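Local atomic coordinates of chitinase (Pyrococcus furiosus, PDB entry 2CWR), a protein that is the chitin-binding domain of a chitinase, an enzyme that cleaves chitin, and probably holds it on its insoluble polysaccharide substrate. Residues S11-V16 with T28-G33; T38-L43 with T95-G100; A47-F52 with F81-P86; L43-T48 with K90-T95. One frame throughout, in Å; residues are numbered along the deposited sequence.

Interaction 1 (S11-V16 with T28-G33); sequences SLEVKV and TLNLDG
The hairpin of strands 10-18 and 22-31 pairs S11, L12 and E13 with N30, L29 and T28, and on one face of it the amide of N30 acts as a clamp between S11 and E13. Its ND2 donates to S11 OG at 3.1 Å and to E13 OE2 at 2.9 Å, the latter nearly straight (171°) and received on the anti lone pair of the carboxylate. Both acceptors lie close to the amide plane, so the two bonds together fix the rotation of the N30 side chain. E13 CG stands between the backbone N and the carbonyl carbon (chi1 54°), which lays it beside T28 CB at 3.5 Å; the chain runs on extended to N30. Carboxylate and amide are turned 60° against each other. This hairpin forms one edge of the four-stranded sheet of a beta sandwich, and four backbone hydrogen bonds flank the central pair L12-L29. On the inward face L12 CD1 meets L29 CD2 at 3.8 Å, the two leucine side chains crossing at a slant. L12 goes on to I94 and L96 of the other sheet, while L29 packs on W37.

Interaction 2 (T38-L43 with T95-G100); sequences TVKVKL and TLEING
K40 and E97 reach toward one another over the outer face of an antiparallel strand pair, strands 38-43 and 91-98, in the five-stranded sheet of the beta sandwich. They sit diagonally, on neighbouring hydrogen-bonded pairs: K40 is opposite T95, and E97 is opposite T38. Both side chains have CG anti to the carbonyl carbon and run extended beyond it, and they cross obliquely near their ends. The carboxylate is met by the aliphatic end of the lysine as much as by its charge. K40 CD lies 3.3 Å from E97 OE1, and K40 CE is 3.2 Å from E97 OE2. The salt bridge itself is long, with K40 NZ 3.4 Å from E97 OE2, and the accompanying hydrogen bond to OE1 is weak. Such a loose pairing is consistent with mainly electrostatic attraction across a partly exposed face. T95, on the same face, turns its hydroxyl to E93 of its own strand.

The opposite face is apolar. V39 and L96 form the non-hydrogen-bonded pair between the T38-E97 and K40-T95 pairs, and their side chains also pass at a slant, with V39 CG2 4.0 Å from L96 CD1. That same L96 CD1 lies 3.5 Å from T38 O. Both residues pack on L29 of the facing sheet, which places this pair in the interior of the sandwich. Four backbone hydrogen bonds join the strands, two on either side of V39-L96. Where V39 passes T95, its CA comes 3.3 Å from T95 O, a CA-H...O contact beside the 2.8 Å bond from K40 N to that same oxygen.

Interaction 3 (A47-F52 with F81-P86); sequences ATVGSF and FIVNGP
Backbone hydrogen bonds hold A47-F52 to F81-P86, beginning with T48 and N84, whose N and O atoms exchange a reciprocal pair at 2.8 Å each. Further along the register slips. G50 N donates to I82 O at 2.8 Å, whereas I82 N turns to S51 O, so two consecutive residues of one strand serve I82 alone. This is the pattern of a classic beta bulge, with G50 in a helical backbone conformation (psi -37°) that lets F52 fall opposite F81. The bulge lies on strand 48-53, which edges the four-stranded sheet of the beta sandwich beside strand 76-84.

Apolar contacts occupy the inward face. A47 CB meets V83 CG1 at 3.8 Å, and the CB atoms of F52 and F81 are equally close. Each phenylalanine has CG between the backbone N and the carbonyl carbon, and their rings lead away from the contact. V83 CG2 lies in plane at the edge of the F81 ring, which stacks on F66 of the other sheet and also meets the ring of Y25.

Water-mediated bonds belong to the other face. One water sits 2.7 Å from T48 OG1 and donates to N84 OD1 at 2.9 Å. A second lies 2.8 Å from T48 OG1 and gives only a weak bond to N84 O.

Interaction 4 (L43-T48 with K90-T95); sequences LAPGAT and KVEEIT
A44 N donates to K90 O at 2.9 Å, the one direct hydrogen bond between the loop segment L43-T48 and segment K90-T95. The donor stands above the carbonyl plane, 45° out of it, although the N-H itself points well at the oxygen (165°). Around this carbonyl the packing is close: A44 CB lies 3.3 Å from K90 O, and A47 CB approaches the same atom at 3.5 Å. A type II turn from A44 to A47, closed by A47 N to A44 O, brings both methyl groups to it, with G46 taking the positive phi of the turn. On the interior side, L43 CD2 and V91 CG2 touch more distantly, at 4.3 Å, and both residues pack on V83 of the facing sheet.

The solvent side is held more loosely. E92 CG lies beside the backbone N (chi1 -50°), and the chain beyond is extended; E92 OE2 comes 3.4 Å from P45 CD, the two side chains crossing at about a right angle. A water links L43 O and E92 OE2, though its protons may be shared with other acceptors. Two successive residues, E92 and E93, stand across from the single residue K42, which makes a classic beta bulge where strand 91-98 turns a corner. The partner of E92 OE1 is K42 NZ, whose salt bridge probably steadies the carboxylate in its charged form, while OE2 takes the water and lies near P45 CD.

How the interactions relate
From the N terminus, interaction 1 closes first, joining strands 10-18 and 22-31 as a hairpin before any other contact opens. Interaction 2 then spans the longest loop, from strand 38-43 to strand 91-98, and interactions 3 and 4 both fall within that span. These two overlap at A47 and T48, interaction 4 opening at L43 and interaction 3 at A47: interaction 3 reaches F81-P86 and interaction 4 runs on to K90-T95. Interactions 1 and 3 belong to the four-stranded sheet and interaction 2 to the five-stranded one, while interaction 4 lies where the chain passes between them. L31 against L96, V14 against I94 and V41 against F81 pack the sheets together.

Interaction 1 (S11-V16 with T28-G33)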
loop_
_atom_site.group_PDB
_atom_site.type_symbol
_atom_site.label_atom_id
_atom_site.label_comp_id
_atom_site.label_asym_id
_atom_site.label_seq_id
_atom_site.Cartn_x
_atom_site.Cartn_y
_atom_site.Cartn_z
ATOM N N SER A 11 -6.310 7.508 8.789
ATOM C CA SER A 11 -5.774 8.130 7.588
ATOM C C SER A 11 -4.599 7.335 7.049
ATOM O O SER A 11 -4.007 6.513 7.749
ATOM C CB SER A 11 -5.317 9.563 7.883
ATOM O OG SER A 11 -4.149 9.579 8.689
ATOM N N LEU A 12 -4.273 7.583 5.789
ATOM C CA LEU A 12 -3.152 6.916 5.158
ATOM C C LEU A 12 -2.205 7.968 4.626
ATOM O O LEU A 12 -2.637 8.980 4.087
ATOM C CB LEU A 12 -3.616 6.031 3.990
ATOM C CG LEU A 12 -2.508 5.334 3.174
ATOM C CD1 LEU A 12 -3.070 4.083 2.515
ATOM C CD2 LEU A 12 -1.935 6.286 2.117
ATOM N N GLU A 13 -0.911 7.745 4.810
ATOM C CA GLU A 13 0.071 8.656 4.254
ATOM C C GLU A 13 1.125 7.801 3.578
ATOM O O GLU A 13 1.404 6.680 4.004
ATOM C CB GLU A 13 0.698 9.559 5.324
ATOM C CG GLU A 13 1.296 8.855 6.518
ATOM C CD GLU A 13 1.873 9.843 7.520
ATOM O OE1 GLU A 13 2.930 10.446 7.229
ATOM O OE2 GLU A 13 1.258 10.024 8.592
ATOM N N VAL A 14 1.683 8.316 2.497
ATOM C CA VAL A 14 2.701 7.575 1.785
ATOM C C VAL A 14 3.762 8.515 1.249
ATOM O O VAL A 14 3.458 9.590 0.724
ATOM C CB VAL A 14 2.087 6.756 0.622
ATOM C CG1 VAL A 14 1.325 7.668 -0.327
ATOM C CG2 VAL A 14 3.189 6.004 -0.119
ATOM N N LYS A 15 5.014 8.108 1.424
ATOM C CA LYS A 15 6.163 8.871 0.953
ATOM C C LYS A 15 6.624 8.160 -0.315
ATOM O O LYS A 15 6.850 6.949 -0.303
ATOM C CB LYS A 15 7.281 8.838 1.996
ATOM C CG LYS A 15 8.476 9.716 1.662
ATOM C CD LYS A 15 8.216 11.168 2.031
ATOM C CE LYS A 15 8.327 11.386 3.536
ATOM N NZ LYS A 15 7.444 10.479 4.325
ATOM N N VAL A 16 6.769 8.911 -1.402
ATOM C CA VAL A 16 7.174 8.329 -2.676
ATOM C C VAL A 16 8.528 8.830 -3.170
ATOM O O VAL A 16 8.826 10.022 -3.108
ATOM C CB VAL A 16 6.128 8.631 -3.768
ATOM C CG1 VAL A 16 6.483 7.890 -5.051
ATOM C CG2 VAL A 16 4.742 8.241 -3.280
ATOM N N THR A 28 2.324 4.698 5.823
ATOM C CA THR A 28 2.070 4.766 7.256
ATOM C C THR A 28 0.570 4.893 7.433
ATOM O O THR A 28 -0.064 5.753 6.821
ATOM C CB THR A 28 2.741 5.976 7.923
ATOM O OG1 THR A 28 4.160 5.878 7.771
ATOM C CG2 THR A 28 2.405 6.010 9.416
ATOM N N LEU A 29 0.003 4.021 8.259
ATOM C CA LEU A 29 -1.426 4.037 8.520
ATOM C C LEU A 29 -1.665 4.562 9.928
ATOM O O LEU A 29 -1.147 4.014 10.900
ATOM C CB LEU A 29 -2.006 2.626 8.401
ATOM C CG LEU A 29 -1.761 1.883 7.084
ATOM C CD1 LEU A 29 -2.453 0.523 7.126
ATOM C CD2 LEU A 29 -2.295 2.709 5.925
ATOM N N ASN A 30 -2.440 5.634 10.029
ATOM C CA ASN A 30 -2.758 6.225 11.320
ATOM C C ASN A 30 -4.178 5.788 11.648
ATOM O O ASN A 30 -5.149 6.389 11.194
ATOM C CB ASN A 30 -2.652 7.745 11.226
ATOM C CG ASN A 30 -1.280 8.193 10.748
ATOM O OD1 ASN A 30 -0.272 7.952 11.410
ATOM N ND2 ASN A 30 -1.238 8.840 9.590
ATOM N N LEU A 31 -4.281 4.724 12.438
ATOM C CA LEU A 31 -5.567 4.150 12.802
ATOM C C LEU A 31 -6.003 4.473 14.228
ATOM O O LEU A 31 -5.181 4.811 15.080
ATOM C CB LEU A 31 -5.504 2.632 12.619
ATOM C CG LEU A 31 -4.844 2.181 11.309
ATOM C CD1 LEU A 31 -4.793 0.666 11.244
ATOM C CD2 LEU A 31 -5.615 2.743 10.127
ATOM N N ASP A 32 -7.303 4.351 14.476
ATOM C CA ASP A 32 -7.860 4.622 15.796
ATOM C C ASP A 32 -7.882 3.351 16.640
ATOM O O ASP A 32 -8.614 3.257 17.623
ATOM C CB ASP A 32 -9.281 5.190 15.668
ATOM C CG ASP A 32 -10.264 4.197 15.071
ATOM O OD1 ASP A 32 -9.853 3.068 14.732
ATOM O OD2 ASP A 32 -11.457 4.547 14.938
ATOM N N GLY A 33 -7.069 2.375 16.244
ATOM C CA GLY A 33 -6.994 1.114 16.962
ATOM C C GLY A 33 -6.220 0.087 16.157
ATOM O O GLY A 33 -5.532 0.439 15.197
#

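Interaction 2 (T38-L43 with T95-G100)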
loop_
_atom_site.group_PDB
_atom_site.type_symbol
_atom_site.label_atom_id
_atom_site.label_comp_id
_atom_site.label_asym_id
_atom_site.label_seq_id
_atom_site.Cartn_x
_atom_site.Cartn_y
_atom_site.Cartn_z
ATOM N N THR A 38 -6.467 -3.416 5.214
ATOM C CA THR A 38 -6.277 -3.722 3.804
ATOM C C THR A 38 -5.936 -2.435 3.067
ATOM O O THR A 38 -6.585 -1.413 3.273
ATOM C CB THR A 38 -7.564 -4.294 3.173
ATOM O OG1 THR A 38 -7.877 -5.551 3.781
ATOM C CG2 THR A 38 -7.383 -4.495 1.675
ATOM N N VAL A 39 -4.906 -2.477 2.228
ATOM C CA VAL A 39 -4.535 -1.311 1.433
ATOM C C VAL A 39 -4.525 -1.778 -0.015
ATOM O O VAL A 39 -3.767 -2.680 -0.379
ATOM C CB VAL A 39 -3.146 -0.750 1.825
ATOM C CG1 VAL A 39 -2.723 0.334 0.842
ATOM C CG2 VAL A 39 -3.207 -0.160 3.231
ATOM N N LYS A 40 -5.398 -1.192 -0.826
ATOM C CA LYS A 40 -5.495 -1.567 -2.231
ATOM C C LYS A 40 -4.704 -0.595 -3.083
ATOM O O LYS A 40 -4.832 0.619 -2.947
ATOM C CB LYS A 40 -6.960 -1.586 -2.676
ATOM C CG LYS A 40 -7.799 -2.625 -1.947
ATOM C CD LYS A 40 -9.210 -2.708 -2.508
ATOM C CE LYS A 40 -9.973 -3.870 -1.885
ATOM N NZ LYS A 40 -11.338 -4.015 -2.464
ATOM N N VAL A 41 -3.887 -1.142 -3.971
ATOM C CA VAL A 41 -3.052 -0.329 -4.836
ATOM C C VAL A 41 -3.345 -0.596 -6.304
ATOM O O VAL A 41 -3.257 -1.732 -6.759
ATOM C CB VAL A 41 -1.555 -0.613 -4.575
ATOM C CG1 VAL A 41 -0.694 0.145 -5.573
ATOM C CG2 VAL A 41 -1.187 -0.212 -3.147
ATOM N N LYS A 42 -3.709 0.453 -7.037
ATOM C CA LYS A 42 -3.974 0.307 -8.462
ATOM C C LYS A 42 -2.695 0.728 -9.163
ATOM O O LYS A 42 -2.273 1.882 -9.065
ATOM C CB LYS A 42 -5.139 1.197 -8.906
ATOM C CG LYS A 42 -5.564 0.964 -10.356
ATOM C CD LYS A 42 -6.709 1.871 -10.766
ATOM C CE LYS A 42 -7.260 1.484 -12.136
ATOM N NZ LYS A 42 -6.211 1.484 -13.196
ATOM N N LEU A 43 -2.073 -0.221 -9.854
ATOM C CA LEU A 43 -0.820 0.022 -10.552
ATOM C C LEU A 43 -1.021 0.709 -11.897
ATOM O O LEU A 43 -2.060 0.553 -12.538
ATOM C CB LEU A 43 -0.090 -1.304 -10.772
ATOM C CG LEU A 43 0.251 -2.097 -9.508
ATOM C CD1 LEU A 43 0.677 -3.508 -9.881
ATOM C CD2 LEU A 43 1.345 -1.374 -8.744
ATOM N N THR A 95 -5.354 3.071 -1.594
ATOM C CA THR A 95 -6.515 3.260 -0.735
ATOM C C THR A 95 -6.605 2.329 0.463
ATOM O O THR A 95 -6.449 1.117 0.334
ATOM C CB THR A 95 -7.794 3.098 -1.564
ATOM O OG1 THR A 95 -7.726 3.959 -2.709
ATOM C CG2 THR A 95 -9.017 3.446 -0.736
ATOM N N LEU A 96 -6.882 2.911 1.624
ATOM C CA LEU A 96 -7.010 2.153 2.862
ATOM C C LEU A 96 -8.454 1.722 3.109
ATOM O O LEU A 96 -9.381 2.529 3.005
ATOM C CB LEU A 96 -6.529 3.002 4.043
ATOM C CG LEU A 96 -6.822 2.472 5.452
ATOM C CD1 LEU A 96 -6.109 1.147 5.673
ATOM C CD2 LEU A 96 -6.366 3.501 6.479
ATOM N N GLU A 97 -8.632 0.443 3.429
ATOM C CA GLU A 97 -9.950 -0.109 3.724
ATOM C C GLU A 97 -9.889 -0.873 5.041
ATOM O O GLU A 97 -8.874 -1.493 5.372
ATOM C CB GLU A 97 -10.416 -1.068 2.621
ATOM C CG GLU A 97 -10.715 -0.410 1.281
ATOM C CD GLU A 97 -11.306 -1.379 0.263
ATOM O OE1 GLU A 97 -11.558 -0.956 -0.884
ATOM O OE2 GLU A 97 -11.523 -2.560 0.605
ATOM N N ILE A 98 -10.976 -0.814 5.796
ATOM C CA ILE A 98 -11.070 -1.523 7.064
ATOM C C ILE A 98 -12.484 -2.073 7.164
ATOM O O ILE A 98 -13.458 -1.327 7.045
ATOM C CB ILE A 98 -10.787 -0.594 8.263
ATOM C CG1 ILE A 98 -9.318 -0.161 8.240
ATOM C CG2 ILE A 98 -11.117 -1.312 9.571
ATOM C CD1 ILE A 98 -8.896 0.683 9.422
ATOM N N ASN A 99 -12.590 -3.384 7.363
ATOM C CA ASN A 99 -13.891 -4.035 7.457
ATOM C C ASN A 99 -14.637 -3.856 6.136
ATOM O O ASN A 99 -15.859 -3.731 6.110
ATOM C CB ASN A 99 -14.701 -3.435 8.610
ATOM C CG ASN A 99 -14.064 -3.692 9.967
ATOM O OD1 ASN A 99 -14.486 -3.130 10.980
ATOM N ND2 ASN A 99 -13.046 -4.547 9.992
ATOM N N GLY A 100 -13.878 -3.830 5.044
ATOM C CA GLY A 100 -14.465 -3.679 3.725
ATOM C C GLY A 100 -14.946 -2.281 3.387
ATOM O O GLY A 100 -15.633 -2.090 2.384
#

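Interaction 3 (A47-F52 with F81-P86)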
loop_
_atom_site.group_PDB
_atom_site.type_symbol
_atom_site.label_atom_id
_atom_site.label_comp_id
_atom_site.label_asym_id
_atom_site.label_seq_id
_atom_site.Cartn_x
_atom_site.Cartn_y
_atom_site.Cartn_z
ATOM N N ALA A 47 3.150 -1.623 -14.877
ATOM C CA ALA A 47 3.887 -1.590 -13.616
ATOM C C ALA A 47 3.655 -2.853 -12.788
ATOM O O ALA A 47 2.570 -3.433 -12.812
ATOM C CB ALA A 47 3.483 -0.358 -12.814
ATOM N N THR A 48 4.685 -3.269 -12.059
ATOM C CA THR A 48 4.607 -4.453 -11.206
ATOM C C THR A 48 5.388 -4.215 -9.916
ATOM O O THR A 48 6.315 -3.403 -9.883
ATOM C CB THR A 48 5.208 -5.688 -11.901
ATOM O OG1 THR A 48 6.590 -5.447 -12.183
ATOM C CG2 THR A 48 4.468 -5.987 -13.196
ATOM N N VAL A 49 5.019 -4.933 -8.856
ATOM C CA VAL A 49 5.696 -4.792 -7.568
ATOM C C VAL A 49 6.958 -5.653 -7.514
ATOM O O VAL A 49 6.901 -6.871 -7.689
ATOM C CB VAL A 49 4.757 -5.188 -6.407
ATOM C CG1 VAL A 49 5.495 -5.078 -5.069
ATOM C CG2 VAL A 49 3.530 -4.289 -6.411
ATOM N N GLY A 50 8.096 -5.004 -7.275
ATOM C CA GLY A 50 9.369 -5.701 -7.210
ATOM C C GLY A 50 9.678 -6.343 -5.869
ATOM O O GLY A 50 10.279 -7.412 -5.815
ATOM N N SER A 51 9.289 -5.680 -4.785
ATOM C CA SER A 51 9.512 -6.205 -3.445
ATOM C C SER A 51 8.627 -5.438 -2.477
ATOM O O SER A 51 8.056 -4.403 -2.832
ATOM C CB SER A 51 10.984 -6.053 -3.033
ATOM O OG SER A 51 11.369 -4.692 -2.963
ATOM N N PHE A 52 8.506 -5.954 -1.260
ATOM C CA PHE A 52 7.688 -5.308 -0.242
ATOM C C PHE A 52 8.123 -5.794 1.136
ATOM O O PHE A 52 8.871 -6.771 1.254
ATOM C CB PHE A 52 6.201 -5.621 -0.469
ATOM C CG PHE A 52 5.888 -7.091 -0.489
ATOM C CD1 PHE A 52 6.162 -7.861 -1.617
ATOM C CD2 PHE A 52 5.370 -7.719 0.643
ATOM C CE1 PHE A 52 5.930 -9.238 -1.619
ATOM C CE2 PHE A 52 5.137 -9.093 0.651
ATOM C CZ PHE A 52 5.419 -9.853 -0.483
ATOM N N PHE A 81 6.737 -0.799 -0.278
ATOM C CA PHE A 81 6.940 -1.627 -1.451
ATOM C C PHE A 81 7.592 -0.819 -2.554
ATOM O O PHE A 81 7.590 0.413 -2.529
ATOM C CB PHE A 81 5.601 -2.210 -1.928
ATOM C CG PHE A 81 4.543 -1.177 -2.210
ATOM C CD1 PHE A 81 4.327 -0.716 -3.506
ATOM C CD2 PHE A 81 3.755 -0.664 -1.179
ATOM C CE1 PHE A 81 3.344 0.236 -3.772
ATOM C CE2 PHE A 81 2.770 0.288 -1.438
ATOM C CZ PHE A 81 2.565 0.739 -2.738
ATOM N N ILE A 82 8.171 -1.531 -3.511
ATOM C CA ILE A 82 8.836 -0.907 -4.643
ATOM C C ILE A 82 8.090 -1.330 -5.896
ATOM O O ILE A 82 7.719 -2.495 -6.047
ATOM C CB ILE A 82 10.314 -1.354 -4.720
ATOM C CG1 ILE A 82 11.090 -0.740 -3.547
ATOM C CG2 ILE A 82 10.918 -0.958 -6.064
ATOM C CD1 ILE A 82 12.549 -1.153 -3.481
ATOM N N VAL A 83 7.846 -0.374 -6.781
ATOM C CA VAL A 83 7.132 -0.657 -8.014
ATOM C C VAL A 83 8.015 -0.329 -9.202
ATOM O O VAL A 83 8.616 0.745 -9.264
ATOM C CB VAL A 83 5.831 0.176 -8.116
ATOM C CG1 VAL A 83 5.098 -0.155 -9.409
ATOM C CG2 VAL A 83 4.933 -0.107 -6.924
ATOM N N ASN A 84 8.098 -1.266 -10.137
ATOM C CA ASN A 84 8.895 -1.074 -11.339
ATOM C C ASN A 84 7.932 -0.896 -12.498
ATOM O O ASN A 84 6.867 -1.506 -12.526
ATOM C CB ASN A 84 9.787 -2.293 -11.588
ATOM C CG ASN A 84 10.759 -2.547 -10.450
ATOM O OD1 ASN A 84 10.740 -3.613 -9.827
ATOM N ND2 ASN A 84 11.617 -1.572 -10.172
ATOM N N GLY A 85 8.297 -0.053 -13.457
ATOM C CA GLY A 85 7.416 0.150 -14.587
ATOM C C GLY A 85 7.840 1.282 -15.495
ATOM O O GLY A 85 8.959 1.786 -15.392
ATOM N N PRO A 86 6.947 1.706 -16.398
ATOM C CA PRO A 86 7.225 2.794 -17.342
ATOM C C PRO A 86 7.512 4.108 -16.625
ATOM O O PRO A 86 7.023 4.339 -15.520
ATOM C CB PRO A 86 5.939 2.876 -18.163
ATOM C CG PRO A 86 5.370 1.490 -18.074
ATOM C CD PRO A 86 5.605 1.146 -16.626
HETATM O O HOH W 1 8.959 -5.570 -10.977
HETATM O O HOH W 2 6.701 -4.233 -14.702
#

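Interaction 4 (L43-T48 with K90-T95)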
loop_
_atom_site.group_PDB
_atom_site.type_symbol
_atom_site.label_atom_id
_atom_site.label_comp_id
_atom_site.label_asym_id
_atom_site.label_seq_id
_atom_site.Cartn_x
_atom_site.Cartn_y
_atom_site.Cartn_z
ATOM N N LEU A 43 -2.073 -0.221 -9.854
ATOM C CA LEU A 43 -0.820 0.022 -10.552
ATOM C C LEU A 43 -1.021 0.709 -11.897
ATOM O O LEU A 43 -2.060 0.553 -12.538
ATOM C CB LEU A 43 -0.090 -1.304 -10.772
ATOM C CG LEU A 43 0.251 -2.097 -9.508
ATOM C CD1 LEU A 43 0.677 -3.508 -9.881
ATOM C CD2 LEU A 43 1.345 -1.374 -8.744
ATOM N N ALA A 44 -0.021 1.475 -12.314
ATOM C CA ALA A 44 -0.082 2.151 -13.602
ATOM C C ALA A 44 0.143 1.079 -14.664
ATOM O O ALA A 44 0.623 -0.015 -14.359
ATOM C CB ALA A 44 1.000 3.212 -13.697
ATOM N N PRO A 45 -0.198 1.376 -15.926
ATOM C CA PRO A 45 -0.011 0.401 -17.003
ATOM C C PRO A 45 1.420 -0.128 -17.060
ATOM O O PRO A 45 2.379 0.644 -16.992
ATOM C CB PRO A 45 -0.378 1.199 -18.253
ATOM C CG PRO A 45 -1.411 2.147 -17.750
ATOM C CD PRO A 45 -0.806 2.615 -16.444
ATOM N N GLY A 46 1.558 -1.447 -17.168
ATOM C CA GLY A 46 2.873 -2.059 -17.254
ATOM C C GLY A 46 3.717 -2.071 -15.991
ATOM O O GLY A 46 4.877 -2.488 -16.024
ATOM N N ALA A 47 3.150 -1.623 -14.877
ATOM C CA ALA A 47 3.887 -1.590 -13.616
ATOM C C ALA A 47 3.655 -2.853 -12.788
ATOM O O ALA A 47 2.570 -3.433 -12.812
ATOM C CB ALA A 47 3.483 -0.358 -12.814
ATOM N N THR A 48 4.685 -3.269 -12.059
ATOM C CA THR A 48 4.607 -4.453 -11.206
ATOM C C THR A 48 5.388 -4.215 -9.916
ATOM O O THR A 48 6.315 -3.403 -9.883
ATOM C CB THR A 48 5.208 -5.688 -11.901
ATOM O OG1 THR A 48 6.590 -5.447 -12.183
ATOM C CG2 THR A 48 4.468 -5.987 -13.196
ATOM N N LYS A 90 4.135 5.381 -11.107
ATOM C CA LYS A 90 4.048 3.923 -11.112
ATOM C C LYS A 90 2.743 3.422 -10.508
ATOM O O LYS A 90 2.318 2.295 -10.767
ATOM C CB LYS A 90 5.219 3.332 -10.319
ATOM C CG LYS A 90 6.590 3.810 -10.770
ATOM C CD LYS A 90 6.916 3.310 -12.166
ATOM C CE LYS A 90 8.283 3.799 -12.625
ATOM N NZ LYS A 90 8.340 5.283 -12.724
ATOM N N VAL A 91 2.118 4.265 -9.691
ATOM C CA VAL A 91 0.870 3.916 -9.024
ATOM C C VAL A 91 -0.192 4.976 -9.284
ATOM O O VAL A 91 0.105 6.169 -9.306
ATOM C CB VAL A 91 1.104 3.773 -7.502
ATOM C CG1 VAL A 91 -0.210 3.577 -6.779
ATOM C CG2 VAL A 91 2.037 2.601 -7.237
ATOM N N GLU A 92 -1.431 4.536 -9.482
ATOM C CA GLU A 92 -2.530 5.458 -9.753
ATOM C C GLU A 92 -3.368 5.727 -8.515
ATOM O O GLU A 92 -3.948 6.805 -8.367
ATOM C CB GLU A 92 -3.430 4.898 -10.856
ATOM C CG GLU A 92 -2.675 4.451 -12.093
ATOM C CD GLU A 92 -3.597 4.069 -13.228
ATOM O OE1 GLU A 92 -4.783 3.782 -12.957
ATOM O OE2 GLU A 92 -3.131 4.045 -14.386
ATOM N N GLU A 93 -3.432 4.745 -7.624
ATOM C CA GLU A 93 -4.223 4.899 -6.415
ATOM C C GLU A 93 -3.753 3.997 -5.282
ATOM O O GLU A 93 -3.347 2.858 -5.507
ATOM C CB GLU A 93 -5.693 4.601 -6.721
ATOM C CG GLU A 93 -6.626 4.780 -5.537
ATOM C CD GLU A 93 -8.067 4.434 -5.869
ATOM O OE1 GLU A 93 -8.632 5.059 -6.792
ATOM O OE2 GLU A 93 -8.635 3.539 -5.205
ATOM N N ILE A 94 -3.803 4.529 -4.067
ATOM C CA ILE A 94 -3.429 3.781 -2.869
ATOM C C ILE A 94 -4.549 4.085 -1.891
ATOM O O ILE A 94 -4.686 5.218 -1.417
ATOM C CB ILE A 94 -2.083 4.249 -2.295
ATOM C CG1 ILE A 94 -0.973 4.015 -3.329
ATOM C CG2 ILE A 94 -1.780 3.477 -1.015
ATOM C CD1 ILE A 94 0.401 4.517 -2.894
ATOM N N THR A 95 -5.354 3.071 -1.594
ATOM C CA THR A 95 -6.515 3.260 -0.735
ATOM C C THR A 95 -6.605 2.329 0.463
ATOM O O THR A 95 -6.449 1.117 0.334
ATOM C CB THR A 95 -7.794 3.098 -1.564
ATOM O OG1 THR A 95 -7.726 3.959 -2.709
ATOM C CG2 THR A 95 -9.017 3.446 -0.736
HETATM O O HOH W 3 -3.744 1.080 -15.018
#